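Local coordinates for carboxymuconolactone decarboxylase family protein (Methanocaldococcus jannaschii, PDB 3D7I) that probably acts as a peroxiredoxin-like oxidoreductase of the AhpD-like, all-helical carboxymuconolactone decarboxylase family, possibly in oxygen detoxification, at residues I51-C56 with T96-I101; I47-V52 with A80-V85. All blocks are in the same frame, centred on the assembly; numbering follows the deposited sequence.

Contact 1 (I51-C56 with T96-I101)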
loop_
_atom_site.group_PDB
_atom_site.type_symbol
_atom_site.label_atom_id
_atom_site.label_comp_id
_atom_site.label_asym_id
_atom_site.label_seq_id
_atom_site.Cartn_x
_atom_site.Cartn_y
_atom_site.Cartn_z
ATOM N N ILE B 51 -10.930 -1.876 -6.782
ATOM C CA ILE B 51 -9.900 -1.085 -6.158
ATOM C C ILE B 51 -9.917 -1.272 -4.653
ATOM O O ILE B 51 -8.879 -1.493 -4.044
ATOM C CB ILE B 51 -10.017 0.416 -6.512
ATOM C CG1 ILE B 51 -9.699 0.636 -8.005
ATOM C CG2 ILE B 51 -9.081 1.282 -5.633
ATOM C CD1 ILE B 51 -10.062 2.003 -8.562
ATOM N N VAL B 52 -11.085 -1.133 -4.043
ATOM C CA VAL B 52 -11.218 -1.261 -2.585
ATOM C C VAL B 52 -10.859 -2.680 -2.127
ATOM O O VAL B 52 -10.192 -2.884 -1.098
ATOM C CB VAL B 52 -12.649 -0.910 -2.146
ATOM C CG1 VAL B 52 -12.818 -1.101 -0.635
ATOM C CG2 VAL B 52 -12.989 0.553 -2.537
ATOM N N ALA B 53 -11.286 -3.674 -2.914
ATOM C CA ALA B 53 -10.995 -5.061 -2.561
ATOM C C ALA B 53 -9.516 -5.388 -2.676
ATOM O O ALA B 53 -9.070 -6.360 -2.070
ATOM C CB ALA B 53 -11.842 -6.060 -3.382
ATOM N N SER B 54 -8.753 -4.606 -3.442
ATOM C CA SER B 54 -7.331 -4.829 -3.621
ATOM C C SER B 54 -6.549 -4.422 -2.373
ATOM O O SER B 54 -5.392 -4.790 -2.232
ATOM C CB SER B 54 -6.790 -4.106 -4.869
ATOM O OG SER B 54 -6.697 -2.688 -4.728
ATOM N N ARG B 55 -7.211 -3.669 -1.493
ATOM C CA ARG B 55 -6.638 -3.155 -0.239
ATOM C C ARG B 55 -7.244 -3.865 0.983
ATOM O O ARG B 55 -7.993 -4.833 0.831
ATOM C CB ARG B 55 -6.864 -1.648 -0.190
ATOM C CG ARG B 55 -6.326 -0.985 -1.455
ATOM C CD ARG B 55 -6.098 0.490 -1.316
ATOM N NE ARG B 55 -7.372 1.187 -1.250
ATOM C CZ ARG B 55 -7.723 2.246 -1.982
ATOM N NH1 ARG B 55 -6.896 2.783 -2.888
ATOM N NH2 ARG B 55 -8.931 2.758 -1.797
ATOM N N CYS B 56 -6.924 -3.419 2.199
ATOM C CA CYS B 56 -7.264 -4.234 3.387
ATOM C C CYS B 56 -8.519 -3.800 4.132
ATOM O O CYS B 56 -8.925 -4.462 5.090
ATOM C CB CYS B 56 -6.095 -4.283 4.384
ATOM S SG CYS B 56 -4.490 -4.670 3.650
ATOM N N THR B 96 -8.919 -13.818 -1.111
ATOM C CA THR B 96 -9.631 -14.712 -0.181
ATOM C C THR B 96 -10.435 -13.887 0.828
ATOM O O THR B 96 -11.566 -14.249 1.154
ATOM C CB THR B 96 -8.671 -15.703 0.513
ATOM O OG1 THR B 96 -7.712 -14.963 1.241
ATOM C CG2 THR B 96 -7.949 -16.575 -0.499
ATOM N N LYS B 97 -9.893 -12.752 1.290
ATOM C CA LYS B 97 -10.610 -11.872 2.213
ATOM C C LYS B 97 -11.896 -11.397 1.548
ATOM O O LYS B 97 -12.971 -11.441 2.150
ATOM C CB LYS B 97 -9.734 -10.669 2.601
ATOM C CG LYS B 97 -10.390 -9.661 3.548
ATOM C CD LYS B 97 -9.384 -8.628 4.087
ATOM C CE LYS B 97 -9.759 -8.161 5.485
ATOM N NZ LYS B 97 -9.433 -9.185 6.513
ATOM N N ALA B 98 -11.778 -10.925 0.310
ATOM C CA ALA B 98 -12.926 -10.369 -0.441
ATOM C C ALA B 98 -13.985 -11.423 -0.743
ATOM O O ALA B 98 -15.217 -11.166 -0.637
ATOM C CB ALA B 98 -12.442 -9.698 -1.746
HETATM N N MSE B 99 -13.524 -12.624 -1.098
HETATM C CA MSE B 99 -14.432 -13.709 -1.403
HETATM C C MSE B 99 -15.238 -14.059 -0.171
HETATM O O MSE B 99 -16.432 -14.316 -0.280
HETATM C CB MSE B 99 -13.718 -14.964 -1.922
HETATM C CG MSE B 99 -13.427 -14.989 -3.370
HETATM SE SE MSE B 99 -15.032 -15.032 -4.537
HETATM C CE MSE B 99 -16.021 -15.557 -3.642
ATOM N N LYS B 100 -14.593 -14.093 0.991
ATOM C CA LYS B 100 -15.290 -14.382 2.253
ATOM C C LYS B 100 -16.356 -13.344 2.605
ATOM O O LYS B 100 -17.456 -13.688 3.071
ATOM C CB LYS B 100 -14.278 -14.525 3.391
ATOM C CG LYS B 100 -14.920 -14.805 4.761
ATOM N N ILE B 101 -16.027 -12.080 2.391
ATOM C CA ILE B 101 -16.964 -10.986 2.582
ATOM C C ILE B 101 -18.159 -11.133 1.623
ATOM O O ILE B 101 -19.318 -11.003 2.045
ATOM C CB ILE B 101 -16.289 -9.617 2.388
ATOM C CG1 ILE B 101 -15.220 -9.361 3.467
ATOM C CG2 ILE B 101 -17.324 -8.486 2.389
ATOM C CD1 ILE B 101 -14.302 -8.166 3.156
#
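Ala53 and Ala98 meet methyl to methyl where the C-terminal part of helix 41-53 passes helix 92-104 in the all-helical, AhpD-like fold of the carboxymuconolactone decarboxylase family. The evidence for close packing lies in the backbone: with alanine on both sides the two CA atoms come within 6.0 Å, while Ala53 CB and Ala98 CB sit 4.0 Å apart. Both residues are buried, and Leu83 of helix 76-90 touches each of them.

The other end is looser. Contact around Cys56 rests on Lys97, described here in one of its two conformers. Its first torsion (chi1 179°) carries CG out opposite the backbone N, the chain then bends at chi3 and chi4, and NZ forms a salt bridge with Asp57 of the third subunit. Cys56, partly exposed, packs against Cys56 of two neighbouring subunits, so this side belongs to the assembly interface as well.

Ile51 O accepts two bonds from Ser54, one from N at 3.2 Å and, in the modelled one of two Ser54 conformers, one from OG at 2.6 Å. What Lys97 presents to the loop is its aliphatic CE, 3.8 Å from Cys56 O.

Contact 2 (I47-V52 with A80-V85). With SO4 (sulfate ion), chain E.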
loop_
_atom_site.group_PDB
_atom_site.type_symbol
_atom_site.label_atom_id
_atom_site.label_comp_id
_atom_site.label_asym_id
_atom_site.label_seq_id
_atom_site.Cartn_x
_atom_site.Cartn_y
_atom_site.Cartn_z
ATOM N N ILE B 47 -15.480 -1.254 -10.942
ATOM C CA ILE B 47 -14.111 -0.810 -10.806
ATOM C C ILE B 47 -13.803 -0.392 -9.364
ATOM O O ILE B 47 -12.766 -0.755 -8.814
ATOM C CB ILE B 47 -13.811 0.336 -11.801
ATOM C CG1 ILE B 47 -13.852 -0.173 -13.250
ATOM C CG2 ILE B 47 -12.429 1.000 -11.518
ATOM C CD1 ILE B 47 -14.016 0.958 -14.299
ATOM N N ALA B 48 -14.728 0.359 -8.752
ATOM C CA ALA B 48 -14.548 0.809 -7.370
ATOM C C ALA B 48 -14.419 -0.399 -6.430
ATOM O O ALA B 48 -13.572 -0.415 -5.544
ATOM C CB ALA B 48 -15.712 1.744 -6.939
ATOM N N ILE B 49 -15.255 -1.417 -6.635
ATOM C CA ILE B 49 -15.170 -2.654 -5.835
ATOM C C ILE B 49 -13.800 -3.266 -5.978
ATOM O O ILE B 49 -13.184 -3.628 -4.991
ATOM C CB ILE B 49 -16.269 -3.676 -6.208
ATOM C CG1 ILE B 49 -17.655 -3.168 -5.806
ATOM C CG2 ILE B 49 -16.042 -5.051 -5.500
ATOM C CD1 ILE B 49 -18.786 -3.874 -6.536
ATOM N N GLY B 50 -13.324 -3.392 -7.227
ATOM C CA GLY B 50 -11.996 -3.926 -7.485
ATOM C C GLY B 50 -10.893 -3.205 -6.737
ATOM O O GLY B 50 -10.010 -3.818 -6.130
ATOM N N ILE B 51 -10.930 -1.876 -6.782
ATOM C CA ILE B 51 -9.900 -1.085 -6.158
ATOM C C ILE B 51 -9.917 -1.272 -4.653
ATOM O O ILE B 51 -8.879 -1.493 -4.044
ATOM C CB ILE B 51 -10.017 0.416 -6.512
ATOM C CG1 ILE B 51 -9.699 0.636 -8.005
ATOM C CG2 ILE B 51 -9.081 1.282 -5.633
ATOM C CD1 ILE B 51 -10.062 2.003 -8.562
ATOM N N VAL B 52 -11.085 -1.133 -4.043
ATOM C CA VAL B 52 -11.218 -1.261 -2.585
ATOM C C VAL B 52 -10.859 -2.680 -2.127
ATOM O O VAL B 52 -10.192 -2.884 -1.098
ATOM C CB VAL B 52 -12.649 -0.910 -2.146
ATOM C CG1 VAL B 52 -12.818 -1.101 -0.635
ATOM C CG2 VAL B 52 -12.989 0.553 -2.537
ATOM N N ALA B 80 -17.909 -11.586 -8.055
ATOM C CA ALA B 80 -16.913 -12.626 -8.095
ATOM C C ALA B 80 -15.985 -12.453 -9.299
ATOM O O ALA B 80 -14.788 -12.653 -9.190
ATOM C CB ALA B 80 -17.564 -13.995 -8.094
ATOM N N ASP B 81 -16.527 -12.022 -10.437
ATOM C CA ASP B 81 -15.687 -11.755 -11.613
ATOM C C ASP B 81 -14.729 -10.587 -11.399
ATOM O O ASP B 81 -13.620 -10.596 -11.918
ATOM C CB ASP B 81 -16.530 -11.475 -12.853
ATOM C CG ASP B 81 -17.144 -12.730 -13.480
ATOM O OD1 ASP B 81 -16.696 -13.874 -13.219
ATOM O OD2 ASP B 81 -18.060 -12.534 -14.298
ATOM N N VAL B 82 -15.162 -9.573 -10.643
ATOM C CA VAL B 82 -14.268 -8.512 -10.213
ATOM C C VAL B 82 -13.128 -9.098 -9.359
ATOM O O VAL B 82 -11.937 -8.776 -9.567
ATOM C CB VAL B 82 -15.025 -7.414 -9.425
ATOM C CG1 VAL B 82 -14.056 -6.371 -8.862
ATOM C CG2 VAL B 82 -16.163 -6.771 -10.294
ATOM N N LEU B 83 -13.472 -10.015 -8.461
ATOM C CA LEU B 83 -12.496 -10.584 -7.538
ATOM C C LEU B 83 -11.458 -11.460 -8.254
ATOM O O LEU B 83 -10.303 -11.552 -7.816
ATOM C CB LEU B 83 -13.195 -11.334 -6.426
ATOM C CG LEU B 83 -14.113 -10.474 -5.550
ATOM C CD1 LEU B 83 -14.562 -11.271 -4.322
ATOM C CD2 LEU B 83 -13.413 -9.142 -5.124
ATOM N N ARG B 84 -11.833 -12.038 -9.400
ATOM C CA ARG B 84 -10.844 -12.771 -10.214
ATOM C C ARG B 84 -9.697 -11.844 -10.605
ATOM O O ARG B 84 -8.514 -12.165 -10.502
ATOM C CB ARG B 84 -11.520 -13.354 -11.456
ATOM C CG ARG B 84 -12.542 -14.429 -11.166
ATOM C CD ARG B 84 -13.357 -14.778 -12.394
ATOM N NE ARG B 84 -12.803 -15.896 -13.103
ATOM C CZ ARG B 84 -13.192 -17.167 -12.978
ATOM N NH1 ARG B 84 -14.155 -17.564 -12.164
ATOM N NH2 ARG B 84 -12.591 -18.057 -13.689
ATOM N N VAL B 85 -10.057 -10.628 -10.989
ATOM C CA VAL B 85 -9.068 -9.602 -11.326
ATOM C C VAL B 85 -8.268 -9.144 -10.109
ATOM O O VAL B 85 -7.065 -8.950 -10.206
ATOM C CB VAL B 85 -9.722 -8.394 -12.038
ATOM C CG1 VAL B 85 -8.628 -7.401 -12.549
ATOM C CG2 VAL B 85 -10.597 -8.876 -13.221
HETATM S S SO4 E . -14.629 -21.270 -13.131
HETATM O O1 SO4 E . -13.637 -20.863 -12.198
HETATM O O2 SO4 E . -14.167 -20.940 -14.475
HETATM O O3 SO4 E . -14.890 -22.725 -13.052
HETATM O O4 SO4 E . -15.852 -20.560 -12.790
#
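Val82 drives one methyl, CG1, over the backbone of helix 41-53 at Gly50, 3.5 Å from Gly50 N and equally close to Gly50 CA. That branch lies anti to the backbone N of Val82 (chi1 175°), which extends it across the gap between the helices. Because Gly50 has no side chain, the approach is tight: a CB modelled there would fall 3.4 Å from Val82 CG1. The CA atoms of Gly50 and Val82 are correspondingly only 5.8 Å apart.

Ile49 flanks the same methyl. Its CG2 branch stands 4.1 Å from Val82 CG1, and the two side chains cross at about a right angle, so the touch is between single methyls. All three residues are buried, and the side-chain part of the contact is apolar, methyl on methyl and methyl on glycine backbone.

Arg84, on the same helix, carries its guanidinium to a sulfate ion, probably from the crystallisation liquor. The sulfur lies in the guanidinium plane at its edge; O1 is shared by NH1 and NH2, each at 3.3 Å, while O4 and O2 take longer bonds from NH1 and NH2 respectively. All four are weak. NH2 also bonds Thr32 O of the second subunit, and Asp21 N and Leu22 N of the third subunit bind the sulfate. A leucine in place of Arg84 would probably leave Thr32 O of the second subunit without this donor and deprive the sulfate of the guanidinium's weak bonds.

Within the subunit, helix 58-72 packs on helix 41-53 through Ile49 and Ala68, while Leu83 leads from helix 76-90 to Phe95, Ala98 and Met99 of helix 92-104.

In the fold
Contacts 1 and 2 have centres 8 Å apart and lie on the same side of the chain's centre. Both start from helix 41-53, sharing Ile51 and Val52: contact 2 uses its second half against helix 76-90, just before the part that contact 1 sets, with the following loop, against helix 92-104. These two partner helices are consecutive in the chain, so one helix is packed by both arms of a helical hairpin. Leu83, next to Val82 on helix 76-90, bridges to contact 1, its CD2 lying 3.6 Å from Ala98 CB and 3.9 Å from Ala53 CB, consistent with one packed helical interior. Both contacts also adjoin the second subunit, tying that interior to the six-chain assembly.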